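PDB 3VYY: ATP-dependent RNA helicase A from Homo sapiens, which unwinds RNA at the expense of ATP and binds double-stranded RNA through domains thought to assist assembly of the RNA-induced silencing complex. Local coordinates for residues E41-T46 with N67-I72. Numbering follows the deposited sequence.
Sequences EGYNYT and NYLVRI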
ATOM      1  N   GLU A  41       8.619   9.086   1.203  1.00 53.87           N
ATOM      2  CA  GLU A  41       9.657  10.064   0.831  1.00 56.12           C
ATOM      3  C   GLU A  41      10.794   9.392   0.081  1.00 57.44           C
ATOM      4  O   GLU A  41      11.264   8.327   0.469  1.00 57.83           O
ATOM      5  CB  GLU A  41      10.207  10.827   2.046  1.00 56.50           C
ATOM      6  CG  GLU A  41      10.898  12.172   1.683  1.00 59.34           C
ATOM      7  CD  GLU A  41      11.244  13.083   2.904  1.00 60.65           C
ATOM      8  OE1 GLU A  41      12.266  13.819   2.829  1.00 63.30           O
ATOM      9  OE2 GLU A  41      10.500  13.089   3.922  1.00 60.80           O
ATOM     10  N   GLY A  42      11.209  10.011  -1.017  1.00 58.55           N
ATOM     11  CA  GLY A  42      12.341   9.520  -1.778  1.00 60.07           C
ATOM     12  C   GLY A  42      11.985   8.418  -2.752  1.00 59.63           C
ATOM     13  O   GLY A  42      12.876   7.736  -3.282  1.00 61.58           O
ATOM     14  N   TYR A  43      10.691   8.244  -3.009  1.00 57.20           N
ATOM     15  CA  TYR A  43      10.256   7.246  -3.980  1.00 56.42           C
ATOM     16  C   TYR A  43       9.288   7.805  -4.992  1.00 55.61           C
ATOM     17  O   TYR A  43       8.257   8.364  -4.658  1.00 54.10           O
ATOM     18  CB  TYR A  43       9.680   6.028  -3.273  1.00 54.94           C
ATOM     19  CG  TYR A  43      10.736   5.238  -2.548  1.00 55.59           C
ATOM     20  CD1 TYR A  43      11.028   5.486  -1.197  1.00 54.85           C
ATOM     21  CD2 TYR A  43      11.464   4.259  -3.214  1.00 56.12           C
ATOM     22  CE1 TYR A  43      12.006   4.763  -0.533  1.00 54.90           C
ATOM     23  CE2 TYR A  43      12.442   3.537  -2.564  1.00 57.24           C
ATOM     24  CZ  TYR A  43      12.706   3.789  -1.229  1.00 57.30           C
ATOM     25  OH  TYR A  43      13.688   3.054  -0.606  1.00 59.55           O
ATOM     26  N   ASN A  44       9.645   7.629  -6.245  1.00 56.97           N
ATOM     27  CA  ASN A  44       8.958   8.247  -7.354  1.00 57.31           C
ATOM     28  C   ASN A  44       7.804   7.365  -7.862  1.00 55.77           C
ATOM     29  O   ASN A  44       7.875   6.824  -8.982  1.00 57.70           O
ATOM     30  CB  ASN A  44      10.002   8.465  -8.464  1.00 60.55           C
ATOM     31  CG  ASN A  44       9.502   9.349  -9.587  1.00 62.67           C
ATOM     32  OD1 ASN A  44       8.593  10.188  -9.401  1.00 62.09           O
ATOM     33  ND2 ASN A  44      10.098   9.176 -10.769  1.00 63.45           N
ATOM     34  N   TYR A  45       6.760   7.216  -7.048  1.00 52.23           N
ATOM     35  CA  TYR A  45       5.640   6.326  -7.369  1.00 50.56           C
ATOM     36  C   TYR A  45       4.536   6.473  -6.337  1.00 48.21           C
ATOM     37  O   TYR A  45       4.822   6.636  -5.141  1.00 47.08           O
ATOM     38  CB  TYR A  45       6.105   4.862  -7.416  1.00 50.74           C
ATOM     39  CG  TYR A  45       5.094   3.870  -7.977  1.00 49.85           C
ATOM     40  CD1 TYR A  45       4.972   3.668  -9.348  1.00 50.21           C
ATOM     41  CD2 TYR A  45       4.270   3.122  -7.129  1.00 48.47           C
ATOM     42  CE1 TYR A  45       4.048   2.766  -9.871  1.00 50.01           C
ATOM     43  CE2 TYR A  45       3.340   2.208  -7.649  1.00 48.39           C
ATOM     44  CZ  TYR A  45       3.241   2.043  -9.022  1.00 49.09           C
ATOM     45  OH  TYR A  45       2.332   1.159  -9.541  1.00 49.42           O
ATOM     46  N   THR A  46       3.283   6.402  -6.813  1.00 47.49           N
ATOM     47  CA  THR A  46       2.065   6.478  -5.978  1.00 44.94           C
ATOM     48  C   THR A  46       1.268   5.171  -6.025  1.00 44.51           C
ATOM     49  O   THR A  46       0.738   4.796  -7.059  1.00 45.46           O
ATOM     50  CB  THR A  46       1.153   7.623  -6.449  1.00 44.42           C
ATOM     51  OG1 THR A  46       1.912   8.824  -6.514  1.00 45.30           O
ATOM     52  CG2 THR A  46      -0.000   7.850  -5.495  1.00 42.15           C
ATOM     53  N   ASN A  67       4.608  -4.048  -4.108  1.00 38.63           N
ATOM     54  CA  ASN A  67       4.853  -4.693  -5.393  1.00 40.34           C
ATOM     55  C   ASN A  67       5.857  -3.884  -6.211  1.00 41.33           C
ATOM     56  O   ASN A  67       6.755  -4.445  -6.837  1.00 43.64           O
ATOM     57  CB  ASN A  67       3.547  -4.946  -6.150  1.00 39.73           C
ATOM     58  CG  ASN A  67       3.765  -5.601  -7.521  1.00 42.53           C
ATOM     59  OD1 ASN A  67       4.075  -4.918  -8.491  1.00 44.41           O
ATOM     60  ND2 ASN A  67       3.557  -6.921  -7.612  1.00 42.98           N
ATOM     61  N   TYR A  68       5.732  -2.570  -6.168  1.00 40.20           N
ATOM     62  CA  TYR A  68       6.680  -1.713  -6.853  1.00 41.85           C
ATOM     63  C   TYR A  68       8.103  -1.741  -6.258  1.00 42.77           C
ATOM     64  O   TYR A  68       9.087  -1.877  -6.994  1.00 44.87           O
ATOM     65  CB  TYR A  68       6.143  -0.295  -6.895  1.00 41.18           C
ATOM     66  CG  TYR A  68       7.207   0.759  -7.043  1.00 41.69           C
ATOM     67  CD1 TYR A  68       7.806   0.992  -8.272  1.00 44.40           C
ATOM     68  CD2 TYR A  68       7.597   1.530  -5.955  1.00 38.81           C
ATOM     69  CE1 TYR A  68       8.767   1.963  -8.413  1.00 46.45           C
ATOM     70  CE2 TYR A  68       8.539   2.513  -6.078  1.00 40.42           C
ATOM     71  CZ  TYR A  68       9.126   2.730  -7.306  1.00 45.29           C
ATOM     72  OH  TYR A  68      10.091   3.705  -7.445  1.00 48.20           O
ATOM     73  N   LEU A  69       8.214  -1.604  -4.942  1.00 41.20           N
ATOM     74  CA  LEU A  69       9.490  -1.800  -4.282  1.00 42.15           C
ATOM     75  C   LEU A  69      10.171  -3.066  -4.814  1.00 44.71           C
ATOM     76  O   LEU A  69      11.372  -3.042  -5.141  1.00 46.79           O
ATOM     77  CB  LEU A  69       9.303  -1.895  -2.777  1.00 40.50           C
ATOM     78  CG  LEU A  69       8.759  -0.652  -2.067  1.00 39.42           C
ATOM     79  CD1 LEU A  69       8.330  -0.978  -0.646  1.00 38.31           C
ATOM     80  CD2 LEU A  69       9.757   0.520  -2.077  1.00 39.89           C
ATOM     81  N   VAL A  70       9.410  -4.161  -4.923  1.00 44.57           N
ATOM     82  CA  VAL A  70       9.956  -5.406  -5.455  1.00 46.45           C
ATOM     83  C   VAL A  70      10.364  -5.234  -6.901  1.00 48.82           C
ATOM     84  O   VAL A  70      11.394  -5.734  -7.306  1.00 51.13           O
ATOM     85  CB  VAL A  70       8.988  -6.602  -5.296  1.00 45.94           C
ATOM     86  CG1 VAL A  70       9.435  -7.773  -6.107  1.00 46.93           C
ATOM     87  CG2 VAL A  70       8.896  -7.008  -3.849  1.00 45.09           C
ATOM     88  N   ARG A  71       9.575  -4.519  -7.686  1.00 49.45           N
ATOM     89  CA  ARG A  71       9.875  -4.443  -9.109  1.00 52.80           C
ATOM     90  C   ARG A  71      11.178  -3.701  -9.303  1.00 54.74           C
ATOM     91  O   ARG A  71      12.009  -4.074 -10.120  1.00 57.33           O
ATOM     92  CB  ARG A  71       8.755  -3.766  -9.902  1.00 52.24           C
ATOM     93  CG  ARG A  71       9.012  -3.804 -11.415  1.00 55.72           C
ATOM     94  CD  ARG A  71       7.719  -3.782 -12.182  1.00 57.35           C
ATOM     95  NE  ARG A  71       7.797  -4.504 -13.459  1.00 59.89           N
ATOM     96  CZ  ARG A  71       8.102  -3.931 -14.618  1.00 62.26           C
ATOM     97  NH1 ARG A  71       8.384  -2.630 -14.652  1.00 62.19           N
ATOM     98  NH2 ARG A  71       8.137  -4.652 -15.736  1.00 64.24           N
ATOM     99  N   ILE A  72      11.345  -2.647  -8.528  1.00 54.27           N
ATOM    100  CA  ILE A  72      12.515  -1.811  -8.610  1.00 56.73           C
ATOM    101  C   ILE A  72      13.708  -2.414  -7.816  1.00 58.38           C
ATOM    102  O   ILE A  72      14.716  -1.739  -7.588  1.00 59.35           O
ATOM    103  CB  ILE A  72      12.133  -0.385  -8.135  1.00 55.07           C
ATOM    104  CG1 ILE A  72      12.760   0.678  -9.038  1.00 57.97           C
ATOM    105  CG2 ILE A  72      12.405  -0.177  -6.629  1.00 52.88           C
ATOM    106  CD1 ILE A  72      12.171   2.103  -8.837  1.00 56.19           C
TER
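Two tyrosines lying head to tail, each with its CB over the ring of the other, carry most of this contact without a single hydrogen bond between the segments. The rings of Y45 and Y68 form an offset stack, centroids 4.4 Å apart and planes only 11° from parallel. Each side chain leaves its backbone with CG anti to the backbone N (chi1 -170° in Y45, 156° in Y68), so the two reach toward each other from facing backbone segments. Because of the offset, CB of Y45 sits 3.8 Å from the centroid of the Y68 ring, close to its normal, and makes a CH-pi contact. CB of Y68 makes the reciprocal CH-pi contact, 4.1 Å from the centroid of the Y45 ring. The example illustrates how a face-to-face tyrosine pair can carry the joint between a loop and a helix.

Y43, two residues back, also points at the helix but by another torsion, with CG anti to its carbonyl carbon, beside the backbone N. L69 CD2 lies over one face of the Y43 ring, 4.1 Å from Y43 CE2, while Y68 CE2 approaches that ring obliquely. N44 between the two loop tyrosines centres an inverse gamma turn. Beyond the segments, Y43 OH is hydrogen-bonded to E74 and its ring meets W11. With its nearest atom about 19 Å from the bound RNA, the contact packs the loop between strands 31-39 and 47-51 against the C-terminal end of helix 54-71, within the alpha-beta-beta-beta-alpha fold of a double-stranded RNA-binding domain.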